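Local coordinates for N-acyl-D-glutamate deacylase (Bordetella bronchiseptica, PDB 3GIP), which hydrolyses the amide bond of N-acyl-D-glutamate, probably with the help of its bound zinc, as a member of the amidohydrolase superfamily, at residues L201-H215 with E232-T244. Numbering follows the deposited sequence.
Sequences LEGLARVAAERRRLH and EVLAIGRGTGCAT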
loop_
_atom_site.group_PDB
_atom_site.type_symbol
_atom_site.label_atom_id
_atom_site.label_comp_id
_atom_site.label_asym_id
_atom_site.label_seq_id
_atom_site.Cartn_x
_atom_site.Cartn_y
_atom_site.Cartn_z
ATOM N N LEU A 201 15.860 -15.974 1.462
ATOM C CA LEU A 201 14.538 -15.553 1.024
ATOM C C LEU A 201 13.635 -16.746 0.723
ATOM O O LEU A 201 12.441 -16.724 1.031
ATOM C CB LEU A 201 14.677 -14.645 -0.202
ATOM C CG LEU A 201 15.583 -13.429 0.054
ATOM C CD1 LEU A 201 15.754 -12.620 -1.225
ATOM C CD2 LEU A 201 14.987 -12.568 1.166
ATOM N N GLU A 202 14.211 -17.792 0.140
ATOM C CA GLU A 202 13.447 -18.991 -0.187
ATOM C C GLU A 202 12.964 -19.670 1.088
ATOM O O GLU A 202 11.857 -20.202 1.134
ATOM C CB GLU A 202 14.306 -19.958 -1.005
ATOM C CG GLU A 202 14.761 -19.382 -2.335
ATOM C CD GLU A 202 15.709 -20.299 -3.080
ATOM O OE1 GLU A 202 16.532 -20.968 -2.417
ATOM O OE2 GLU A 202 15.642 -20.338 -4.328
ATOM N N GLY A 203 13.803 -19.650 2.123
ATOM C CA GLY A 203 13.421 -20.256 3.385
ATOM C C GLY A 203 12.165 -19.612 3.937
ATOM O O GLY A 203 11.245 -20.298 4.383
ATOM N N LEU A 204 12.118 -18.283 3.901
ATOM C CA LEU A 204 10.955 -17.559 4.397
ATOM C C LEU A 204 9.759 -17.818 3.485
ATOM O O LEU A 204 8.627 -17.971 3.952
ATOM C CB LEU A 204 11.261 -16.059 4.458
ATOM C CG LEU A 204 12.353 -15.692 5.469
ATOM C CD1 LEU A 204 12.741 -14.227 5.323
ATOM C CD2 LEU A 204 11.850 -15.972 6.878
ATOM N N ALA A 205 10.018 -17.877 2.183
ATOM C CA ALA A 205 8.967 -18.124 1.203
ATOM C C ALA A 205 8.315 -19.493 1.405
ATOM O O ALA A 205 7.109 -19.650 1.201
ATOM C CB ALA A 205 9.534 -18.009 -0.213
ATOM N N ARG A 206 9.107 -20.485 1.806
ATOM C CA ARG A 206 8.564 -21.822 2.038
ATOM C C ARG A 206 7.594 -21.786 3.213
ATOM O O ARG A 206 6.552 -22.446 3.195
ATOM C CB ARG A 206 9.683 -22.828 2.330
ATOM C CG ARG A 206 10.551 -23.188 1.134
ATOM C CD ARG A 206 11.299 -24.499 1.377
ATOM N NE ARG A 206 12.186 -24.433 2.539
ATOM C CZ ARG A 206 13.373 -23.835 2.545
ATOM N NH1 ARG A 206 13.828 -23.245 1.449
ATOM N NH2 ARG A 206 14.106 -23.824 3.651
ATOM N N VAL A 207 7.945 -21.019 4.239
ATOM C CA VAL A 207 7.095 -20.887 5.414
ATOM C C VAL A 207 5.778 -20.216 5.026
ATOM O O VAL A 207 4.706 -20.633 5.462
ATOM C CB VAL A 207 7.791 -20.048 6.512
ATOM C CG1 VAL A 207 6.843 -19.818 7.679
ATOM C CG2 VAL A 207 9.052 -20.762 6.983
ATOM N N ALA A 208 5.862 -19.175 4.203
ATOM C CA ALA A 208 4.663 -18.464 3.770
ATOM C C ALA A 208 3.819 -19.336 2.839
ATOM O O ALA A 208 2.603 -19.449 3.005
ATOM C CB ALA A 208 5.056 -17.166 3.064
ATOM N N ALA A 209 4.476 -19.958 1.869
ATOM C CA ALA A 209 3.793 -20.808 0.899
ATOM C C ALA A 209 3.017 -21.946 1.558
ATOM O O ALA A 209 1.893 -22.257 1.156
ATOM C CB ALA A 209 4.801 -21.369 -0.090
ATOM N N GLU A 210 3.611 -22.560 2.575
ATOM C CA GLU A 210 2.968 -23.669 3.274
ATOM C C GLU A 210 1.647 -23.256 3.912
ATOM O O GLU A 210 0.742 -24.076 4.083
ATOM C CB GLU A 210 3.902 -24.226 4.354
ATOM C CG GLU A 210 3.291 -25.347 5.186
ATOM C CD GLU A 210 2.980 -26.588 4.368
ATOM O OE1 GLU A 210 2.340 -27.515 4.913
ATOM O OE2 GLU A 210 3.377 -26.645 3.185
ATOM N N ARG A 211 1.536 -21.980 4.258
ATOM C CA ARG A 211 0.328 -21.467 4.887
ATOM C C ARG A 211 -0.491 -20.599 3.938
ATOM O O ARG A 211 -1.397 -19.877 4.359
ATOM C CB ARG A 211 0.718 -20.690 6.143
ATOM C CG ARG A 211 1.452 -21.579 7.132
ATOM C CD ARG A 211 2.096 -20.819 8.272
ATOM N NE ARG A 211 2.716 -21.752 9.209
ATOM C CZ ARG A 211 3.745 -22.542 8.914
ATOM N NH1 ARG A 211 4.291 -22.516 7.704
ATOM N NH2 ARG A 211 4.217 -23.382 9.827
ATOM N N ARG A 212 -0.174 -20.694 2.651
ATOM C CA ARG A 212 -0.865 -19.928 1.621
ATOM C C ARG A 212 -0.826 -18.435 1.927
ATOM O O ARG A 212 -1.838 -17.741 1.828
ATOM C CB ARG A 212 -2.316 -20.399 1.491
ATOM C CG ARG A 212 -2.446 -21.867 1.114
ATOM C CD ARG A 212 -3.899 -22.283 0.967
ATOM N NE ARG A 212 -4.030 -23.709 0.680
ATOM C CZ ARG A 212 -3.673 -24.679 1.518
ATOM N NH1 ARG A 212 -3.161 -24.380 2.707
ATOM N NH2 ARG A 212 -3.825 -25.948 1.168
ATOM N N ARG A 213 0.353 -17.953 2.309
ATOM C CA ARG A 213 0.539 -16.541 2.616
ATOM C C ARG A 213 1.428 -15.916 1.546
ATOM O O ARG A 213 2.018 -16.622 0.730
ATOM C CB ARG A 213 1.146 -16.375 4.013
ATOM C CG ARG A 213 0.267 -16.943 5.131
ATOM C CD ARG A 213 -1.118 -16.296 5.169
ATOM N NE ARG A 213 -2.044 -17.053 6.012
ATOM C CZ ARG A 213 -2.051 -17.032 7.341
ATOM N NH1 ARG A 213 -1.185 -16.284 8.009
ATOM N NH2 ARG A 213 -2.919 -17.785 8.007
ATOM N N LEU A 214 1.537 -14.594 1.560
ATOM C CA LEU A 214 2.295 -13.877 0.539
ATOM C C LEU A 214 3.723 -13.437 0.802
ATOM O O LEU A 214 4.186 -13.353 1.941
ATOM C CB LEU A 214 1.533 -12.609 0.148
ATOM C CG LEU A 214 0.187 -12.669 -0.559
ATOM C CD1 LEU A 214 -0.530 -11.347 -0.359
ATOM C CD2 LEU A 214 0.393 -12.949 -2.039
ATOM N N HIS A 215 4.407 -13.156 -0.303
ATOM C CA HIS A 215 5.735 -12.573 -0.280
ATOM C C HIS A 215 5.523 -11.346 -1.153
ATOM O O HIS A 215 5.298 -11.488 -2.358
ATOM C CB HIS A 215 6.811 -13.414 -0.966
ATOM C CG HIS A 215 8.093 -12.660 -1.175
ATOM N ND1 HIS A 215 8.987 -12.961 -2.180
ATOM C CD2 HIS A 215 8.617 -11.601 -0.513
ATOM C CE1 HIS A 215 10.004 -12.118 -2.131
ATOM N NE2 HIS A 215 9.804 -11.282 -1.127
ATOM N N GLU A 232 14.570 -12.227 -10.011
ATOM C CA GLU A 232 14.993 -12.741 -8.711
ATOM C C GLU A 232 13.818 -13.149 -7.826
ATOM O O GLU A 232 13.832 -14.225 -7.225
ATOM C CB GLU A 232 15.853 -11.701 -7.979
ATOM C CG GLU A 232 16.157 -12.064 -6.526
ATOM C CD GLU A 232 17.110 -11.094 -5.856
ATOM O OE1 GLU A 232 17.139 -9.911 -6.253
ATOM O OE2 GLU A 232 17.825 -11.510 -4.916
ATOM N N VAL A 233 12.800 -12.299 -7.739
ATOM C CA VAL A 233 11.655 -12.631 -6.900
ATOM C C VAL A 233 10.726 -13.644 -7.565
ATOM O O VAL A 233 10.013 -14.378 -6.880
ATOM C CB VAL A 233 10.858 -11.368 -6.482
ATOM C CG1 VAL A 233 11.744 -10.459 -5.645
ATOM C CG2 VAL A 233 10.333 -10.635 -7.702
ATOM N N LEU A 234 10.727 -13.696 -8.894
ATOM C CA LEU A 234 9.884 -14.672 -9.580
ATOM C C LEU A 234 10.500 -16.058 -9.404
ATOM O O LEU A 234 9.785 -17.051 -9.278
ATOM C CB LEU A 234 9.755 -14.342 -11.071
ATOM C CG LEU A 234 8.884 -13.130 -11.413
ATOM C CD1 LEU A 234 8.805 -12.981 -12.925
ATOM C CD2 LEU A 234 7.488 -13.304 -10.826
ATOM N N ALA A 235 11.828 -16.114 -9.382
ATOM C CA ALA A 235 12.532 -17.381 -9.206
ATOM C C ALA A 235 12.177 -17.966 -7.845
ATOM O O ALA A 235 12.020 -19.178 -7.698
ATOM C CB ALA A 235 14.035 -17.165 -9.311
ATOM N N ILE A 236 12.055 -17.098 -6.848
ATOM C CA ILE A 236 11.696 -17.531 -5.504
ATOM C C ILE A 236 10.277 -18.088 -5.528
ATOM O O ILE A 236 9.988 -19.105 -4.902
ATOM C CB ILE A 236 11.764 -16.353 -4.509
ATOM C CG1 ILE A 236 13.215 -15.895 -4.355
ATOM C CG2 ILE A 236 11.176 -16.761 -3.165
ATOM C CD1 ILE A 236 13.374 -14.620 -3.565
ATOM N N GLY A 237 9.393 -17.418 -6.261
ATOM C CA GLY A 237 8.018 -17.873 -6.347
ATOM C C GLY A 237 7.868 -19.179 -7.104
ATOM O O GLY A 237 7.091 -20.043 -6.705
ATOM N N ARG A 238 8.610 -19.329 -8.195
ATOM C CA ARG A 238 8.536 -20.544 -8.998
ATOM C C ARG A 238 9.106 -21.745 -8.251
ATOM O O ARG A 238 8.598 -22.861 -8.371
ATOM C CB ARG A 238 9.286 -20.353 -10.320
ATOM C CG ARG A 238 8.669 -19.293 -11.225
ATOM C CD ARG A 238 9.418 -19.151 -12.541
ATOM N NE ARG A 238 10.843 -18.920 -12.332
ATOM C CZ ARG A 238 11.526 -17.900 -12.842
ATOM N NH1 ARG A 238 10.919 -16.994 -13.603
ATOM N NH2 ARG A 238 12.822 -17.788 -12.592
ATOM N N GLY A 239 10.156 -21.509 -7.473
ATOM C CA GLY A 239 10.771 -22.594 -6.733
ATOM C C GLY A 239 10.008 -23.031 -5.498
ATOM O O GLY A 239 9.995 -24.215 -5.164
ATOM N N THR A 240 9.360 -22.086 -4.821
ATOM C CA THR A 240 8.619 -22.398 -3.600
ATOM C C THR A 240 7.107 -22.447 -3.764
ATOM O O THR A 240 6.405 -23.005 -2.918
ATOM C CB THR A 240 8.917 -21.369 -2.494
ATOM O OG1 THR A 240 8.412 -20.088 -2.892
ATOM C CG2 THR A 240 10.413 -21.264 -2.253
ATOM N N GLY A 241 6.602 -21.857 -4.843
ATOM C CA GLY A 241 5.168 -21.833 -5.068
ATOM C C GLY A 241 4.491 -20.745 -4.248
ATOM O O GLY A 241 3.263 -20.671 -4.181
ATOM N N CYS A 242 5.295 -19.892 -3.623
ATOM C CA CYS A 242 4.765 -18.817 -2.796
ATOM C C CYS A 242 4.132 -17.697 -3.618
ATOM O O CYS A 242 4.762 -17.157 -4.532
ATOM C CB CYS A 242 5.881 -18.232 -1.924
ATOM S SG CYS A 242 5.308 -17.101 -0.638
ATOM N N ALA A 243 2.886 -17.355 -3.294
ATOM C CA ALA A 243 2.191 -16.272 -3.986
ATOM C C ALA A 243 3.086 -15.041 -3.846
ATOM O O ALA A 243 3.616 -14.768 -2.766
ATOM C CB ALA A 243 0.832 -16.027 -3.349
ATOM N N THR A 244 3.234 -14.288 -4.932
ATOM C CA THR A 244 4.125 -13.133 -4.944
ATOM C C THR A 244 3.487 -11.848 -5.451
ATOM O O THR A 244 2.647 -11.875 -6.348
ATOM C CB THR A 244 5.346 -13.442 -5.838
ATOM O OG1 THR A 244 5.999 -14.623 -5.357
ATOM C CG2 THR A 244 6.330 -12.285 -5.854
HETATM O O HOH W 1 1.133 -21.321 -1.666
HETATM O O HOH W 2 1.587 -18.645 -1.119
HETATM O O HOH W 3 8.556 -14.606 -4.451
#
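One water molecule joins H215 to V233 and T244: 2.8 Å from H215 ND1 and in the plane of the imidazole, it donates to V233 O and, over 2.7 Å, to T244 OG1. The other ring nitrogen, H215 NE2, is hydrogen-bonded to T186 OG1; with both nitrogens engaged and F184 stacked on the ring, its rotation is probably held. The two strands meet in parallel register, H215 beside T244, through the bond from H215 N to A243 O (3.0 Å); A243 N reaches R213 O through a second water, which accepts from the N and donates to the O. Next to this pairing, C242 turns SG anti to its own backbone N (chi1 -169°), which lodges the sulfur against A208 CB at 3.7 Å and close to the carbonyl oxygens of A205 and R213. The axes of helix segments 201-210 and 232-240 approach to 9.6 Å at an angle of 50°, and A205 and A209 face I236, T240 and C242. A205 CB lies 3.6 Å from both I236 CG2 and T240 OG1, and that hydroxyl is tied to I236 O while accepting from C242 N in an ST turn. Farther along, I236 CD1 rests on L201 CB. Strand 214-218, helix 226-240 and strand 243-246 form a beta-alpha-beta unit of the amidohydrolase TIM barrel, with helix 198-210 packed beside helix 226-240 and strands 183-187 and 277-281 flanking the pair.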